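Local atomic coordinates of haloacid dehalogenase/epoxide hydrolase family (Corynebacterium glutamicum ATCC 13032, PDB entry 2PR7), a protein that is uncharacterized but probably acts as a hydrolase of the haloacid dehalogenase (HAD) superfamily and binds a calcium ion. Residues 36-41 and 63-68. Residues are numbered along the deposited sequence; the frame is centred on the assembly and turned at random.
Sequences GTVILS and KVLLSG
With CG of Leu-40 set anti to the backbone N (chi1 -179°), chi2 of 64° brings its CD1 to Leu-65, where it rests 3.8 Å from CB, the two side chains meeting at a slant. The pair illustrates how neighbouring parallel strands of a Rossmann-like HAD core pack: strands 36-41 and 63-66 are the two ends of a beta-alpha-beta unit, joined through helix 50-57, with 63-66 at the edge of the sheet. Val-38 lies on the same face; CG of Leu-65, anti to its own carbonyl carbon (chi1 -69°), sits 4.3 Å from CG1 of Val-38. Helix 77-86 closes over this side, Phe-80 and Ala-83 touching Leu-40 and Ala-82 touching Leu-65. On the other face Ile-39 and Val-64 stand next to each other, their side chains aligned, CD1 of the isoleucine 4.1 Å from CG2 of the valine; Ile-52 of the crossover helix touches both. Farther along that face, CB of Ser-41 packs 3.8 Å from CD2 of Leu-66, and the side chain of Ser-41 lies about 7 Å from the bound calcium ion.

The backbones are joined in the alternating pattern of parallel strands. Ile-39 is held through both its N-H and its C=O, its N donating to O of Lys-63 and its O accepting from N of Leu-65 at 2.8 Å. Ser-41 N then bonds to Leu-65 O, whereas the bond from Lys-63 N to Thr-37 O is longer, 3.2 Å, and more bent. The pairing outlasts the second strand: Leu-66 occupies the N-cap position before helix 67-70, and the amide of Ser-67 donates to O of Ser-41 at 2.9 Å, while OG of Ser-67 is hydrogen-bonded to the backbone N of Asp-43.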
ATOM      1  N   GLY A  36       4.159  -3.965  -8.445  1.00 19.30           N
ATOM      2  CA  GLY A  36       3.434  -2.711  -8.589  1.00 20.73           C
ATOM      3  C   GLY A  36       3.013  -2.171  -7.232  1.00 21.33           C
ATOM      4  O   GLY A  36       2.712  -2.928  -6.325  1.00 19.47           O
ATOM      5  N   THR A  37       3.055  -0.852  -7.085  1.00 20.04           N
ATOM      6  CA  THR A  37       2.832  -0.224  -5.793  1.00 18.74           C
ATOM      7  C   THR A  37       1.800   0.871  -5.887  1.00 21.30           C
ATOM      8  O   THR A  37       1.856   1.728  -6.764  1.00 19.87           O
ATOM      9  CB  THR A  37       4.138   0.345  -5.207  1.00 19.49           C
ATOM     10  OG1 THR A  37       4.798   1.217  -6.150  1.00 22.66           O
ATOM     11  CG2 THR A  37       5.058  -0.797  -4.874  1.00 21.14           C
ATOM     12  N   VAL A  38       0.821   0.813  -4.978  1.00 20.14           N
ATOM     13  CA  VAL A  38      -0.247   1.805  -4.900  1.00 18.69           C
ATOM     14  C   VAL A  38      -0.431   2.244  -3.460  1.00 18.94           C
ATOM     15  O   VAL A  38      -0.437   1.408  -2.553  1.00 20.11           O
ATOM     16  CB  VAL A  38      -1.600   1.251  -5.394  1.00 23.45           C
ATOM     17  CG1 VAL A  38      -2.656   2.363  -5.391  1.00 21.69           C
ATOM     18  CG2 VAL A  38      -1.474   0.715  -6.734  1.00 24.16           C
ATOM     19  N   ILE A  39      -0.577   3.545  -3.239  1.00 18.22           N
ATOM     20  CA  ILE A  39      -1.032   4.065  -1.963  1.00 17.63           C
ATOM     21  C   ILE A  39      -2.532   4.210  -2.112  1.00 20.11           C
ATOM     22  O   ILE A  39      -3.008   4.867  -3.050  1.00 19.51           O
ATOM     23  CB  ILE A  39      -0.405   5.432  -1.604  1.00 17.38           C
ATOM     24  CG1 ILE A  39       1.096   5.270  -1.347  1.00 21.19           C
ATOM     25  CG2 ILE A  39      -1.118   6.047  -0.404  1.00 19.08           C
ATOM     26  CD1 ILE A  39       1.867   6.533  -1.097  1.00 20.19           C
ATOM     27  N   LEU A  40      -3.261   3.553  -1.216  1.00 18.45           N
ATOM     28  CA  LEU A  40      -4.735   3.627  -1.180  1.00 17.01           C
ATOM     29  C   LEU A  40      -5.065   4.204   0.167  1.00 19.47           C
ATOM     30  O   LEU A  40      -4.902   3.546   1.211  1.00 18.79           O
ATOM     31  CB  LEU A  40      -5.433   2.289  -1.364  1.00 18.49           C
ATOM     32  CG  LEU A  40      -6.966   2.246  -1.358  1.00 18.96           C
ATOM     33  CD1 LEU A  40      -7.537   3.043  -2.548  1.00 20.35           C
ATOM     34  CD2 LEU A  40      -7.444   0.820  -1.359  1.00 18.36           C
ATOM     35  N   SER A  41      -5.525   5.451   0.157  1.00 17.27           N
ATOM     36  CA  SER A  41      -5.729   6.173   1.387  1.00 18.43           C
ATOM     37  C   SER A  41      -7.162   6.701   1.520  1.00 19.73           C
ATOM     38  O   SER A  41      -7.696   7.283   0.560  1.00 20.14           O
ATOM     39  CB  SER A  41      -4.755   7.346   1.393  1.00 21.89           C
ATOM     40  OG  SER A  41      -4.956   8.238   2.475  1.00 28.87           O
ATOM     41  N   LYS A  63       1.290   4.565  -8.083  1.00 19.02           N
ATOM     42  CA  LYS A  63       0.055   5.310  -8.091  1.00 20.18           C
ATOM     43  C   LYS A  63      -0.386   5.701  -6.681  1.00 19.59           C
ATOM     44  O   LYS A  63      -0.181   4.953  -5.753  1.00 19.60           O
ATOM     45  CB  LYS A  63      -1.032   4.460  -8.695  1.00 21.69           C
ATOM     46  CG  LYS A  63      -0.785   3.941 -10.104  1.00 30.25           C
ATOM     47  CD  LYS A  63      -1.026   4.990 -11.145  1.00 30.89           C
ATOM     48  CE  LYS A  63      -0.964   4.368 -12.532  1.00 43.94           C
ATOM     49  NZ  LYS A  63       0.174   3.410 -12.639  1.00 51.11           N
ATOM     50  N   VAL A  64      -1.091   6.824  -6.581  1.00 18.56           N
ATOM     51  CA  VAL A  64      -1.728   7.260  -5.362  1.00 19.19           C
ATOM     52  C   VAL A  64      -3.228   7.404  -5.641  1.00 19.78           C
ATOM     53  O   VAL A  64      -3.637   8.119  -6.582  1.00 20.38           O
ATOM     54  CB  VAL A  64      -1.116   8.615  -4.895  1.00 18.24           C
ATOM     55  CG1 VAL A  64      -1.989   9.284  -3.832  1.00 19.79           C
ATOM     56  CG2 VAL A  64       0.326   8.436  -4.366  1.00 21.63           C
ATOM     57  N   LEU A  65      -4.031   6.744  -4.819  1.00 18.56           N
ATOM     58  CA  LEU A  65      -5.494   6.804  -4.889  1.00 18.98           C
ATOM     59  C   LEU A  65      -6.046   7.309  -3.553  1.00 20.87           C
ATOM     60  O   LEU A  65      -5.696   6.774  -2.495  1.00 19.74           O
ATOM     61  CB  LEU A  65      -6.134   5.426  -5.194  1.00 19.92           C
ATOM     62  CG  LEU A  65      -5.897   4.850  -6.584  1.00 21.82           C
ATOM     63  CD1 LEU A  65      -6.670   3.515  -6.716  1.00 23.79           C
ATOM     64  CD2 LEU A  65      -6.293   5.824  -7.651  1.00 28.29           C
ATOM     65  N   LEU A  66      -6.921   8.326  -3.587  1.00 18.45           N
ATOM     66  CA  LEU A  66      -7.453   8.948  -2.383  1.00 18.60           C
ATOM     67  C   LEU A  66      -8.964   8.838  -2.426  1.00 16.80           C
ATOM     68  O   LEU A  66      -9.603   9.228  -3.432  1.00 16.89           O
ATOM     69  CB  LEU A  66      -7.057  10.420  -2.360  1.00 17.98           C
ATOM     70  CG  LEU A  66      -5.529  10.615  -2.424  1.00 20.54           C
ATOM     71  CD1 LEU A  66      -4.998  12.007  -2.823  1.00 23.44           C
ATOM     72  CD2 LEU A  66      -4.874  10.169  -1.085  1.00 29.35           C
ATOM     73  N   SER A  67      -9.549   8.297  -1.366  1.00 17.66           N
ATOM     74  CA  SER A  67     -10.995   8.081  -1.326  1.00 19.42           C
ATOM     75  C   SER A  67     -11.824   9.331  -1.711  1.00 19.31           C
ATOM     76  O   SER A  67     -12.825   9.198  -2.389  1.00 20.77           O
ATOM     77  CB  SER A  67     -11.392   7.612   0.060  1.00 19.41           C
ATOM     78  OG  SER A  67     -11.099   8.591   1.040  1.00 20.25           O
ATOM     79  N   GLY A  68     -11.417  10.521  -1.278  1.00 17.22           N
ATOM     80  CA  GLY A  68     -12.182  11.733  -1.565  1.00 17.34           C
ATOM     81  C   GLY A  68     -12.257  12.055  -3.050  1.00 17.56           C
ATOM     82  O   GLY A  68     -13.076  12.874  -3.465  1.00 19.09           O
TER